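Local coordinates for cortical-lytic enzyme (Clostridium perfringens, PDB 5JIP), which probably cleaves the glycan strands of spore cortex peptidoglycan during germination, as a lysozyme-type muramidase of glycoside hydrolase family 25, at residues K80-A85 with V128-R133; H74-S79 with L112-P117; M179-P184 with T200-T205; F22-N27 with G214-L219. One frame throughout, in Å; residues are numbered along the deposited sequence.

All four contacts belong to the barrel of the family 25 domain. Interactions 1 and 2 touch and alternate along the chain: interaction 2 pairs strands 70-75 and 111-113, while interaction 1 packs the helix that joins these strands against helix 124-142. Interactions 3 and 4 meet where strands 201-208 and 217-221 run side by side, interaction 3 being nested inside the long loop that interaction 4 closes. Chemistry follows place. The first three are partly buried: interaction 1 rests on an indole, interaction 2 on backbone ladder bonds and apolar branches, interaction 3 on backbone, indole and tyrosine hydrogen bonds. Interaction 4 lies at the surface, with short polar bonds, a guanidinium and water.

Interaction 1: residues K80-A85 with V128-R133; sequences KDLDSA and VNWIDR
An indole-centred helix contact joins the turn that leads into helix 83-100 to the first half of helix 124-142, two helices outside the barrel strands. With CG anti to its backbone N (chi1 -171°), Trp130 swings its ring toward the turn. Its NE1 donates to Ser84 OG, 2.9 Å away, along a line in the ring plane. Serine suits the place because its short hydroxyl, held between backbone N and carbonyl carbon, also donates to Asp81 O at 2.8 Å, tying the ring's rotation to the turn. Asp81 OD1 accepts from Asp83 N, a capping bond at the turn that leads into the helix.

Ala85 is small enough for its CB to sit over the indole face, 3.6 Å from the centroid of the five-membered ring of Trp130, a CH-pi contact. Leu82 splits its branches. CD2 reaches Trp130 CA at 3.6 Å, whereas CD1 lies over one face of the Arg133 guanidinium. Arg133, bent at chi2 and chi3, rests its aliphatic CG 3.7 Å from Ala85 CB.

Pro78 and Gln88 also touch Trp130, and Phe134 touches Ala85, so the two helices are packed together beside the end of strand 70-75.

Interaction 2: residues H74-S79 with L112-P117; sequences HFAKPS and LDVETP
His74 sends its carbonyl oxygen to the neighbouring strand, where Asp113 N donates to it at 2.9 Å. The imidazole is held by Ser43 and Gln88, and Leu112 CD1 touches it at the edge, the two side chains lying side by side. Phe75 points to the other sheet face with CG anti to its backbone N (chi1 -176°). Its ring edge, the slightly positive rim of an aromatic, meets acid groups: CD2 lies 3.5 Å from Asp113 OD2, with carboxylate and ring planes 81° apart, and CE2 approaches Glu115 OE2.

These are parallel neighbours of a beta-alpha-beta unit, strands 70-75 and 111-113 joined through helix 83-100. The Asp113-Val114-Glu115 sequence, running from the second strand into the loop beyond it, matches the D-x-E motif of family 25 muramidases, consistent with an active-site rim; both acids bind a MES molecule, probably from the crystallisation liquor.

Ala76 N continues the ladder, donating almost straight (173°) to Asp113 O at 2.8 Å. A water over the centre of the Phe75 ring donates to Ala76 O and Asp113 O and accepts from Glu115 N. Small Ala76 admits Leu112 CD1 to 3.8 Å of its CB. Lys77 NZ reaches Thr116 OG1 through a second water. Pro78 CD then lies 3.3 Å from Thr116 O, the carbonyl of the cis peptide bond to Pro117, buried and with no polar partner in the model.

Interaction 3: residues M179-P184 with T200-T205; sequences MYTRIP and TMWQFT
At the carboxyl-terminal end of the parallel strand pair 175-178 and 201-208, the loop leaving the first strand stays bonded to the second. Met179 N donates to Gln203 O at 3.0 Å, nearly along the carbonyl axis, and extends the ladder. Met179 O is taken by an indole instead: Trp202 NE1 donates at 2.9 Å, in the ring plane and onto a lone pair. Methionine suits the spot because its chain, bent at chi3, brings CE to 3.8 Å from Trp202 CZ2.

Tyr180 lies alongside Gln203, both pointing the same way. Its OH donates to Gln203 OE1 over a short 2.6 Å, arriving from above the carbonyl plane. Tyr149 also binds that oxygen, and Asp18 holds Gln203 NE2, so the amide is fixed at both ends. One face of the Tyr180 ring lies over the Thr205 backbone. Thr181 N adds a weak bond to Phe204 O, to which a water bound by Arg182 N also donates, and a type I turn from Tyr180 to Ile183 then leads the chain away.

The helix-free connection between these strands suits the (beta/alpha)5(beta)3 barrel of family 25, whose last strands follow one another without intervening helices.

Interaction 4: residues F22-N27 with G214-L219; sequences FSRDVN and GSPVDL
Two good hydrogen bonds and a weak one cross this surface contact. Arg24 N donates to Ser215 OG at 2.9 Å along a nearly straight line (176°). The hydroxyl is placed for this by its crowded position between backbone N and carbonyl carbon, and a serine hydroxyl, one bond beyond CB, is close enough to its own backbone to meet the passing N-H of Arg24. In return Gly214 N donates to Arg24 O at 2.8 Å, close to the carbonyl axis, and more weakly to Asp25 O. Asp25 takes a left-handed backbone conformation (phi 61°). Glycine suits the place facing it: its CA lies 4.0 Å from Asp25 CB, with no side chain of its own to crowd the approach.

Van der Waals packing comes from the same pair. The Arg24 chain, bent at chi3, lays its guanidinium flat over Ser215, whose CB sits beneath the centre of one face, 3.4 Å from CZ of Arg24. Pro216 CD adds a looser touch to Arg24 NH1.

Waters finish the seam. One, in the guanidinium plane, accepts from Arg24 NH1 at 2.9 Å and binds Gly214 O weakly; another donates to Phe22 O and weakly joins Ser215 OG.

The first loop follows strand 15-19 and runs to Asn27, which caps helix 28-34. The other enters strand 217-221, which lies antiparallel between strands 15-19 and 201-208.

Interaction 1: residues K80-A85 with V128-R133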
loop_
_atom_site.group_PDB
_atom_site.type_symbol
_atom_site.label_atom_id
_atom_site.label_comp_id
_atom_site.label_asym_id
_atom_site.label_seq_id
_atom_site.Cartn_x
_atom_site.Cartn_y
_atom_site.Cartn_z
ATOM N N LYS A 80 4.527 2.480 35.667
ATOM C CA LYS A 80 5.278 3.701 35.387
ATOM C C LYS A 80 6.686 3.402 34.892
ATOM O O LYS A 80 7.343 4.293 34.341
ATOM C CB LYS A 80 5.372 4.595 36.639
ATOM C CG LYS A 80 4.034 5.091 37.159
ATOM C CD LYS A 80 4.176 6.070 38.325
ATOM C CE LYS A 80 2.831 6.283 38.990
ATOM N NZ LYS A 80 2.877 7.318 40.046
ATOM N N ASP A 81 7.175 2.184 35.086
ATOM C CA ASP A 81 8.514 1.821 34.641
ATOM C C ASP A 81 8.426 1.244 33.231
ATOM O O ASP A 81 7.844 0.177 33.021
ATOM C CB ASP A 81 9.165 0.839 35.609
ATOM C CG ASP A 81 10.517 0.381 35.130
ATOM O OD1 ASP A 81 11.056 1.017 34.202
ATOM O OD2 ASP A 81 11.043 -0.608 35.665
ATOM N N LEU A 82 9.017 1.947 32.263
ATOM C CA LEU A 82 8.887 1.516 30.877
ATOM C C LEU A 82 9.736 0.285 30.565
ATOM O O LEU A 82 9.455 -0.405 29.582
ATOM C CB LEU A 82 9.238 2.677 29.939
ATOM C CG LEU A 82 8.284 3.874 29.962
ATOM C CD1 LEU A 82 8.835 4.948 29.039
ATOM C CD2 LEU A 82 6.854 3.499 29.545
ATOM N N ASP A 83 10.739 -0.033 31.393
ATOM C CA ASP A 83 11.493 -1.266 31.190
ATOM C C ASP A 83 10.584 -2.480 31.239
ATOM O O ASP A 83 10.903 -3.501 30.629
ATOM C CB ASP A 83 12.593 -1.449 32.246
ATOM C CG ASP A 83 13.689 -0.425 32.131
ATOM O OD1 ASP A 83 13.827 0.159 31.035
ATOM O OD2 ASP A 83 14.413 -0.215 33.128
ATOM N N SER A 84 9.488 -2.418 32.002
ATOM C CA SER A 84 8.598 -3.576 32.083
ATOM C C SER A 84 7.833 -3.794 30.784
ATOM O O SER A 84 7.389 -4.925 30.516
ATOM C CB SER A 84 7.604 -3.428 33.246
ATOM O OG SER A 84 6.707 -2.363 33.044
ATOM N N ALA A 85 7.693 -2.752 29.960
ATOM C CA ALA A 85 7.073 -2.947 28.650
ATOM C C ALA A 85 7.997 -3.724 27.727
ATOM O O ALA A 85 7.542 -4.597 26.970
ATOM C CB ALA A 85 6.691 -1.607 28.034
ATOM N N VAL A 128 -0.320 5.179 28.018
ATOM C CA VAL A 128 -0.082 5.129 26.583
ATOM C C VAL A 128 1.408 4.969 26.292
ATOM O O VAL A 128 1.782 4.216 25.397
ATOM C CB VAL A 128 -0.689 6.371 25.893
ATOM C CG1 VAL A 128 -0.256 6.463 24.440
ATOM C CG2 VAL A 128 -2.238 6.380 25.960
ATOM N N ASN A 129 2.286 5.697 27.005
ATOM C CA ASN A 129 3.717 5.495 26.828
ATOM C C ASN A 129 4.114 4.031 27.037
ATOM O O ASN A 129 4.988 3.510 26.334
ATOM C CB ASN A 129 4.502 6.385 27.786
ATOM C CG ASN A 129 4.594 7.813 27.307
ATOM O OD1 ASN A 129 4.127 8.156 26.211
ATOM N ND2 ASN A 129 5.208 8.653 28.119
ATOM N N TRP A 130 3.511 3.365 28.021
ATOM C CA TRP A 130 3.842 1.962 28.271
ATOM C C TRP A 130 3.416 1.078 27.103
ATOM O O TRP A 130 4.194 0.258 26.617
ATOM C CB TRP A 130 3.192 1.502 29.576
ATOM C CG TRP A 130 3.652 0.168 30.006
ATOM C CD1 TRP A 130 4.647 -0.118 30.909
ATOM C CD2 TRP A 130 3.157 -1.096 29.547
ATOM N NE1 TRP A 130 4.797 -1.476 31.026
ATOM C CE2 TRP A 130 3.892 -2.098 30.203
ATOM C CE3 TRP A 130 2.157 -1.477 28.637
ATOM C CZ2 TRP A 130 3.644 -3.470 29.995
ATOM C CZ3 TRP A 130 1.926 -2.820 28.428
ATOM C CH2 TRP A 130 2.664 -3.804 29.112
ATOM N N ILE A 131 2.185 1.260 26.615
ATOM C CA ILE A 131 1.716 0.508 25.456
ATOM C C ILE A 131 2.607 0.772 24.249
ATOM O O ILE A 131 3.017 -0.148 23.537
ATOM C CB ILE A 131 0.260 0.876 25.158
ATOM C CG1 ILE A 131 -0.609 0.484 26.339
ATOM C CG2 ILE A 131 -0.191 0.254 23.820
ATOM C CD1 ILE A 131 -2.017 1.007 26.213
ATOM N N ASP A 132 2.901 2.046 24.000
ATOM C CA ASP A 132 3.695 2.453 22.851
ATOM C C ASP A 132 5.092 1.843 22.903
ATOM O O ASP A 132 5.656 1.463 21.874
ATOM C CB ASP A 132 3.747 3.985 22.847
ATOM C CG ASP A 132 4.038 4.578 21.483
ATOM O OD1 ASP A 132 3.829 3.910 20.449
ATOM O OD2 ASP A 132 4.474 5.745 21.463
ATOM N N ARG A 133 5.678 1.747 24.103
ATOM C CA ARG A 133 6.988 1.133 24.226
ATOM C C ARG A 133 6.915 -0.356 23.938
ATOM O O ARG A 133 7.800 -0.916 23.277
ATOM C CB ARG A 133 7.546 1.377 25.637
ATOM C CG ARG A 133 8.823 0.591 25.951
ATOM C CD ARG A 133 10.007 1.014 25.077
ATOM N NE ARG A 133 10.289 2.441 25.231
ATOM C CZ ARG A 133 11.136 2.954 26.123
ATOM N NH1 ARG A 133 11.318 4.271 26.181
ATOM N NH2 ARG A 133 11.807 2.164 26.956
#

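Interaction 2: residues H74-S79 with L112-P117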
loop_
_atom_site.group_PDB
_atom_site.type_symbol
_atom_site.label_atom_id
_atom_site.label_comp_id
_atom_site.label_asym_id
_atom_site.label_seq_id
_atom_site.Cartn_x
_atom_site.Cartn_y
_atom_site.Cartn_z
ATOM N N HIS A 74 -1.262 -11.341 24.773
ATOM C CA HIS A 74 -0.616 -11.181 26.070
ATOM C C HIS A 74 -1.445 -10.254 26.954
ATOM O O HIS A 74 -1.765 -9.128 26.550
ATOM C CB HIS A 74 0.793 -10.600 25.911
ATOM C CG HIS A 74 1.436 -10.235 27.211
ATOM N ND1 HIS A 74 1.910 -11.178 28.093
ATOM C CD2 HIS A 74 1.673 -9.028 27.786
ATOM C CE1 HIS A 74 2.430 -10.566 29.147
ATOM N NE2 HIS A 74 2.290 -9.262 28.988
ATOM N N PHE A 75 -1.736 -10.687 28.183
ATOM C CA PHE A 75 -2.438 -9.828 29.131
ATOM C C PHE A 75 -1.420 -8.917 29.799
ATOM O O PHE A 75 -0.543 -9.371 30.547
ATOM C CB PHE A 75 -3.219 -10.629 30.170
ATOM C CG PHE A 75 -4.013 -9.761 31.089
ATOM C CD1 PHE A 75 -3.444 -9.220 32.227
ATOM C CD2 PHE A 75 -5.326 -9.468 30.798
ATOM C CE1 PHE A 75 -4.175 -8.398 33.064
ATOM C CE2 PHE A 75 -6.065 -8.638 31.625
ATOM C CZ PHE A 75 -5.496 -8.126 32.765
ATOM N N ALA A 76 -1.551 -7.623 29.540
ATOM C CA ALA A 76 -0.554 -6.651 29.964
ATOM C C ALA A 76 -0.665 -6.335 31.455
ATOM O O ALA A 76 -1.755 -6.337 32.035
ATOM C CB ALA A 76 -0.728 -5.377 29.168
ATOM N N LYS A 77 0.478 -6.046 32.074
ATOM C CA LYS A 77 0.500 -5.345 33.357
ATOM C C LYS A 77 1.312 -4.061 33.214
ATOM O O LYS A 77 2.539 -4.054 33.404
ATOM C CB LYS A 77 1.050 -6.217 34.476
ATOM C CG LYS A 77 0.708 -5.590 35.833
ATOM C CD LYS A 77 0.838 -6.540 37.009
ATOM C CE LYS A 77 0.319 -5.874 38.314
ATOM N NZ LYS A 77 -1.198 -5.689 38.359
ATOM N N PRO A 78 0.669 -2.957 32.875
ATOM C CA PRO A 78 1.406 -1.701 32.678
ATOM C C PRO A 78 1.866 -1.127 34.007
ATOM O O PRO A 78 1.341 -1.465 35.068
ATOM C CB PRO A 78 0.378 -0.782 31.994
ATOM C CG PRO A 78 -0.675 -1.723 31.452
ATOM C CD PRO A 78 -0.735 -2.840 32.458
ATOM N N SER A 79 2.881 -0.266 33.935
ATOM C CA SER A 79 3.403 0.408 35.115
ATOM C C SER A 79 4.064 1.707 34.674
ATOM O O SER A 79 4.148 2.012 33.476
ATOM C CB SER A 79 4.380 -0.485 35.885
ATOM O OG SER A 79 5.686 -0.473 35.332
ATOM N N LEU A 112 -1.745 -7.244 22.104
ATOM C CA LEU A 112 -1.569 -6.754 23.467
ATOM C C LEU A 112 -2.935 -6.443 24.070
ATOM O O LEU A 112 -3.676 -5.601 23.557
ATOM C CB LEU A 112 -0.672 -5.517 23.488
ATOM C CG LEU A 112 -0.388 -4.897 24.855
ATOM C CD1 LEU A 112 0.519 -5.803 25.650
ATOM C CD2 LEU A 112 0.265 -3.543 24.635
ATOM N N ASP A 113 -3.257 -7.142 25.146
ATOM C CA ASP A 113 -4.547 -7.074 25.829
ATOM C C ASP A 113 -4.372 -6.195 27.059
ATOM O O ASP A 113 -3.704 -6.594 28.018
ATOM C CB ASP A 113 -4.981 -8.506 26.166
ATOM C CG ASP A 113 -6.148 -8.601 27.160
ATOM O OD1 ASP A 113 -6.754 -7.576 27.544
ATOM O OD2 ASP A 113 -6.467 -9.762 27.524
ATOM N N VAL A 114 -4.952 -4.991 27.023
ATOM C CA VAL A 114 -4.781 -3.987 28.070
ATOM C C VAL A 114 -6.137 -3.755 28.718
ATOM O O VAL A 114 -7.077 -3.256 28.079
ATOM C CB VAL A 114 -4.195 -2.674 27.531
ATOM C CG1 VAL A 114 -4.028 -1.655 28.664
ATOM C CG2 VAL A 114 -2.884 -2.933 26.846
ATOM N N GLU A 115 -6.238 -4.128 29.977
ATOM C CA GLU A 115 -7.470 -4.017 30.743
ATOM C C GLU A 115 -7.205 -3.495 32.144
ATOM O O GLU A 115 -8.134 -3.448 32.950
ATOM C CB GLU A 115 -8.179 -5.387 30.850
ATOM C CG GLU A 115 -8.703 -5.924 29.557
ATOM C CD GLU A 115 -9.166 -7.364 29.703
ATOM O OE1 GLU A 115 -9.974 -7.637 30.628
ATOM O OE2 GLU A 115 -8.705 -8.211 28.910
ATOM N N THR A 116 -5.970 -3.130 32.460
ATOM C CA THR A 116 -5.560 -2.743 33.797
ATOM C C THR A 116 -4.469 -1.692 33.644
ATOM O O THR A 116 -3.796 -1.656 32.603
ATOM C CB THR A 116 -5.083 -3.975 34.588
ATOM O OG1 THR A 116 -4.969 -3.658 35.981
ATOM C CG2 THR A 116 -3.765 -4.478 34.084
ATOM N N PRO A 117 -4.292 -0.794 34.628
ATOM C CA PRO A 117 -5.073 -0.607 35.857
ATOM C C PRO A 117 -6.285 0.259 35.619
ATOM O O PRO A 117 -6.295 1.066 34.681
ATOM C CB PRO A 117 -4.083 0.088 36.794
ATOM C CG PRO A 117 -3.278 0.955 35.859
ATOM C CD PRO A 117 -3.162 0.161 34.556
HETATM O O HOH W 1 -4.039 -5.708 30.809
HETATM O O HOH W 2 -2.408 -3.242 37.182
#

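Interaction 3: residues M179-P184 with T200-T205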
loop_
_atom_site.group_PDB
_atom_site.type_symbol
_atom_site.label_atom_id
_atom_site.label_comp_id
_atom_site.label_asym_id
_atom_site.label_seq_id
_atom_site.Cartn_x
_atom_site.Cartn_y
_atom_site.Cartn_z
ATOM N N MET A 179 -16.930 -3.927 23.234
ATOM C CA MET A 179 -18.109 -3.199 23.674
ATOM C C MET A 179 -19.262 -4.184 23.631
ATOM O O MET A 179 -19.701 -4.574 22.543
ATOM C CB MET A 179 -18.417 -1.999 22.795
ATOM C CG MET A 179 -19.610 -1.217 23.378
ATOM S SD MET A 179 -20.315 -0.216 22.138
ATOM C CE MET A 179 -21.191 -1.452 21.172
ATOM N N TYR A 180 -19.764 -4.546 24.807
ATOM C CA TYR A 180 -20.746 -5.616 24.950
ATOM C C TYR A 180 -22.165 -5.065 24.841
ATOM O O TYR A 180 -22.561 -4.188 25.616
ATOM C CB TYR A 180 -20.533 -6.324 26.295
ATOM C CG TYR A 180 -19.163 -6.950 26.456
ATOM C CD1 TYR A 180 -18.346 -7.196 25.356
ATOM C CD2 TYR A 180 -18.699 -7.309 27.702
ATOM C CE1 TYR A 180 -17.093 -7.782 25.521
ATOM C CE2 TYR A 180 -17.500 -7.876 27.879
ATOM C CZ TYR A 180 -16.679 -8.119 26.798
ATOM O OH TYR A 180 -15.454 -8.689 27.043
ATOM N N THR A 181 -22.932 -5.594 23.884
ATOM C CA THR A 181 -24.317 -5.166 23.721
ATOM C C THR A 181 -25.216 -5.613 24.884
ATOM O O THR A 181 -26.302 -5.049 25.062
ATOM C CB THR A 181 -24.845 -5.680 22.381
ATOM O OG1 THR A 181 -24.674 -7.093 22.294
ATOM C CG2 THR A 181 -24.098 -5.029 21.236
ATOM N N ARG A 182 -24.780 -6.579 25.693
ATOM C CA ARG A 182 -25.548 -7.001 26.868
ATOM C C ARG A 182 -25.611 -5.933 27.957
ATOM O O ARG A 182 -26.430 -6.053 28.880
ATOM C CB ARG A 182 -24.967 -8.305 27.463
ATOM C CG ARG A 182 -23.639 -8.164 28.213
ATOM C CD ARG A 182 -23.288 -9.398 29.044
ATOM N NE ARG A 182 -21.930 -9.340 29.595
ATOM C CZ ARG A 182 -21.571 -8.694 30.701
ATOM N NH1 ARG A 182 -22.467 -8.015 31.410
ATOM N NH2 ARG A 182 -20.300 -8.704 31.087
ATOM N N ILE A 183 -24.773 -4.902 27.887
ATOM C CA ILE A 183 -24.775 -3.824 28.867
ATOM C C ILE A 183 -25.737 -2.750 28.356
ATOM O O ILE A 183 -25.464 -2.147 27.305
ATOM C CB ILE A 183 -23.365 -3.272 29.092
ATOM C CG1 ILE A 183 -22.472 -4.386 29.671
ATOM C CG2 ILE A 183 -23.389 -2.087 30.062
ATOM C CD1 ILE A 183 -21.028 -4.080 29.614
ATOM N N PRO A 184 -26.863 -2.513 29.026
ATOM C CA PRO A 184 -27.892 -1.635 28.438
ATOM C C PRO A 184 -27.415 -0.213 28.192
ATOM O O PRO A 184 -27.877 0.427 27.243
ATOM C CB PRO A 184 -29.017 -1.680 29.482
ATOM C CG PRO A 184 -28.798 -2.974 30.213
ATOM C CD PRO A 184 -27.323 -3.142 30.279
ATOM N N THR A 200 -10.667 -2.934 13.801
ATOM C CA THR A 200 -10.328 -4.126 13.056
ATOM C C THR A 200 -11.149 -5.322 13.536
ATOM O O THR A 200 -11.607 -6.128 12.712
ATOM C CB THR A 200 -8.825 -4.377 13.205
ATOM O OG1 THR A 200 -8.126 -3.280 12.601
ATOM C CG2 THR A 200 -8.406 -5.672 12.592
ATOM N N MET A 201 -11.322 -5.462 14.855
ATOM C CA MET A 201 -12.221 -6.466 15.426
ATOM C C MET A 201 -13.035 -5.826 16.537
ATOM O O MET A 201 -12.627 -4.834 17.144
ATOM C CB MET A 201 -11.458 -7.667 15.969
ATOM C CG MET A 201 -10.781 -8.489 14.900
ATOM S SD MET A 201 -9.923 -9.979 15.537
ATOM C CE MET A 201 -10.817 -10.405 16.995
ATOM N N TRP A 202 -14.203 -6.399 16.770
ATOM C CA TRP A 202 -15.143 -5.942 17.789
ATOM C C TRP A 202 -15.581 -7.152 18.606
ATOM O O TRP A 202 -16.213 -8.068 18.068
ATOM C CB TRP A 202 -16.340 -5.252 17.138
ATOM C CG TRP A 202 -17.520 -4.973 18.030
ATOM C CD1 TRP A 202 -17.535 -4.847 19.384
ATOM C CD2 TRP A 202 -18.882 -4.804 17.596
ATOM N NE1 TRP A 202 -18.828 -4.583 19.829
ATOM C CE2 TRP A 202 -19.667 -4.574 18.742
ATOM C CE3 TRP A 202 -19.500 -4.815 16.346
ATOM C CZ2 TRP A 202 -21.038 -4.354 18.666
ATOM C CZ3 TRP A 202 -20.862 -4.609 16.277
ATOM C CH2 TRP A 202 -21.612 -4.374 17.420
ATOM N N GLN A 203 -15.190 -7.176 19.883
ATOM C CA GLN A 203 -15.652 -8.182 20.830
ATOM C C GLN A 203 -16.997 -7.707 21.361
ATOM O O GLN A 203 -17.059 -6.715 22.098
ATOM C CB GLN A 203 -14.662 -8.352 21.972
ATOM C CG GLN A 203 -14.923 -9.584 22.819
ATOM C CD GLN A 203 -13.949 -9.646 23.953
ATOM O OE1 GLN A 203 -14.019 -8.850 24.880
ATOM N NE2 GLN A 203 -13.017 -10.596 23.882
ATOM N N PHE A 204 -18.074 -8.351 20.913
ATOM C CA PHE A 204 -19.417 -7.876 21.229
ATOM C C PHE A 204 -20.064 -8.626 22.386
ATOM O O PHE A 204 -21.104 -8.186 22.883
ATOM C CB PHE A 204 -20.317 -7.935 19.977
ATOM C CG PHE A 204 -20.541 -9.325 19.441
ATOM C CD1 PHE A 204 -19.666 -9.861 18.497
ATOM C CD2 PHE A 204 -21.603 -10.091 19.880
ATOM C CE1 PHE A 204 -19.845 -11.136 18.007
ATOM C CE2 PHE A 204 -21.786 -11.383 19.396
ATOM C CZ PHE A 204 -20.899 -11.907 18.468
ATOM N N THR A 205 -19.471 -9.723 22.858
ATOM C CA THR A 205 -20.000 -10.376 24.040
ATOM C C THR A 205 -18.887 -11.151 24.712
ATOM O O THR A 205 -17.917 -11.554 24.066
ATOM C CB THR A 205 -21.154 -11.320 23.692
ATOM O OG1 THR A 205 -21.684 -11.872 24.891
ATOM C CG2 THR A 205 -20.678 -12.434 22.805
HETATM O O HOH W 3 -22.855 -8.713 24.926
#

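Interaction 4: residues F22-N27 with G214-L219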
loop_
_atom_site.group_PDB
_atom_site.type_symbol
_atom_site.label_atom_id
_atom_site.label_comp_id
_atom_site.label_asym_id
_atom_site.label_seq_id
_atom_site.Cartn_x
_atom_site.Cartn_y
_atom_site.Cartn_z
ATOM N N PHE A 22 -9.067 -21.223 30.603
ATOM C CA PHE A 22 -10.301 -21.386 31.369
ATOM C C PHE A 22 -11.494 -21.672 30.480
ATOM O O PHE A 22 -12.597 -21.896 30.982
ATOM C CB PHE A 22 -10.535 -20.131 32.246
ATOM C CG PHE A 22 -9.327 -19.765 33.058
ATOM C CD1 PHE A 22 -8.843 -20.645 34.013
ATOM C CD2 PHE A 22 -8.648 -18.561 32.851
ATOM C CE1 PHE A 22 -7.726 -20.338 34.732
ATOM C CE2 PHE A 22 -7.528 -18.260 33.558
ATOM C CZ PHE A 22 -7.063 -19.132 34.514
ATOM N N SER A 23 -11.296 -21.694 29.171
ATOM C CA SER A 23 -12.363 -22.075 28.269
ATOM C C SER A 23 -12.605 -23.568 28.421
ATOM O O SER A 23 -11.656 -24.351 28.415
ATOM C CB SER A 23 -11.962 -21.754 26.838
ATOM O OG SER A 23 -11.713 -20.377 26.706
ATOM N N ARG A 24 -13.849 -23.962 28.600
ATOM C CA ARG A 24 -14.163 -25.359 28.876
ATOM C C ARG A 24 -14.653 -26.098 27.639
ATOM O O ARG A 24 -15.472 -25.581 26.880
ATOM C CB ARG A 24 -15.223 -25.442 29.965
ATOM C CG ARG A 24 -14.770 -24.731 31.223
ATOM C CD ARG A 24 -15.694 -24.983 32.404
ATOM N NE ARG A 24 -17.031 -24.412 32.220
ATOM C CZ ARG A 24 -17.341 -23.122 32.349
ATOM N NH1 ARG A 24 -18.605 -22.740 32.172
ATOM N NH2 ARG A 24 -16.405 -22.204 32.614
ATOM N N ASP A 25 -14.203 -27.347 27.476
ATOM C CA ASP A 25 -14.802 -28.252 26.499
ATOM C C ASP A 25 -14.673 -27.690 25.081
ATOM O O ASP A 25 -15.656 -27.518 24.372
ATOM C CB ASP A 25 -16.272 -28.546 26.838
ATOM C CG ASP A 25 -16.441 -29.106 28.257
ATOM O OD1 ASP A 25 -15.425 -29.411 28.936
ATOM O OD2 ASP A 25 -17.593 -29.222 28.723
ATOM N N VAL A 26 -13.438 -27.394 24.682
ATOM C CA VAL A 26 -13.190 -26.770 23.386
ATOM C C VAL A 26 -12.951 -27.856 22.333
ATOM O O VAL A 26 -11.950 -28.578 22.387
ATOM C CB VAL A 26 -12.008 -25.797 23.464
ATOM C CG1 VAL A 26 -11.712 -25.206 22.078
ATOM C CG2 VAL A 26 -12.285 -24.692 24.500
ATOM N N ASN A 27 -13.851 -27.956 21.359
ATOM C CA ASN A 27 -13.699 -28.899 20.261
ATOM C C ASN A 27 -13.313 -28.127 19.004
ATOM O O ASN A 27 -14.162 -27.528 18.341
ATOM C CB ASN A 27 -14.968 -29.693 20.032
ATOM C CG ASN A 27 -14.770 -30.779 19.026
ATOM O OD1 ASN A 27 -13.943 -30.650 18.113
ATOM N ND2 ASN A 27 -15.490 -31.883 19.199
ATOM N N GLY A 214 -17.787 -25.147 25.374
ATOM C CA GLY A 214 -18.779 -25.498 26.368
ATOM C C GLY A 214 -19.179 -24.336 27.248
ATOM O O GLY A 214 -20.338 -24.241 27.666
ATOM N N SER A 215 -18.259 -23.442 27.516
ATOM C CA SER A 215 -18.492 -22.327 28.418
ATOM C C SER A 215 -18.982 -21.100 27.647
ATOM O O SER A 215 -18.795 -21.003 26.434
ATOM C CB SER A 215 -17.205 -22.000 29.184
ATOM O OG SER A 215 -16.049 -22.085 28.352
ATOM N N PRO A 216 -19.665 -20.177 28.316
ATOM C CA PRO A 216 -19.975 -18.880 27.691
ATOM C C PRO A 216 -18.681 -18.241 27.212
ATOM O O PRO A 216 -17.705 -18.163 27.951
ATOM C CB PRO A 216 -20.617 -18.082 28.827
ATOM C CG PRO A 216 -21.095 -19.147 29.823
ATOM C CD PRO A 216 -20.060 -20.218 29.736
ATOM N N VAL A 217 -18.660 -17.805 25.962
ATOM C CA VAL A 217 -17.401 -17.562 25.283
ATOM C C VAL A 217 -17.380 -16.136 24.727
ATOM O O VAL A 217 -18.424 -15.570 24.383
ATOM C CB VAL A 217 -17.194 -18.645 24.183
ATOM C CG1 VAL A 217 -18.291 -18.559 23.114
ATOM C CG2 VAL A 217 -15.812 -18.546 23.560
ATOM N N ASP A 218 -16.184 -15.550 24.688
ATOM C CA ASP A 218 -15.959 -14.267 24.018
ATOM C C ASP A 218 -16.115 -14.446 22.515
ATOM O O ASP A 218 -15.486 -15.324 21.924
ATOM C CB ASP A 218 -14.550 -13.725 24.285
ATOM C CG ASP A 218 -14.265 -13.385 25.732
ATOM O OD1 ASP A 218 -15.198 -13.293 26.561
ATOM O OD2 ASP A 218 -13.063 -13.169 26.035
ATOM N N LEU A 219 -16.945 -13.623 21.890
ATOM C CA LEU A 219 -17.147 -13.687 20.447
ATOM C C LEU A 219 -16.847 -12.338 19.799
ATOM O O LEU A 219 -17.054 -11.272 20.394
ATOM C CB LEU A 219 -18.556 -14.107 20.103
ATOM C CG LEU A 219 -18.954 -15.516 20.596
ATOM C CD1 LEU A 219 -20.410 -15.760 20.286
ATOM C CD2 LEU A 219 -18.035 -16.598 19.991
HETATM O O HOH W 4 -14.577 -19.591 29.943
HETATM O O HOH W 5 -20.934 -24.099 31.022
#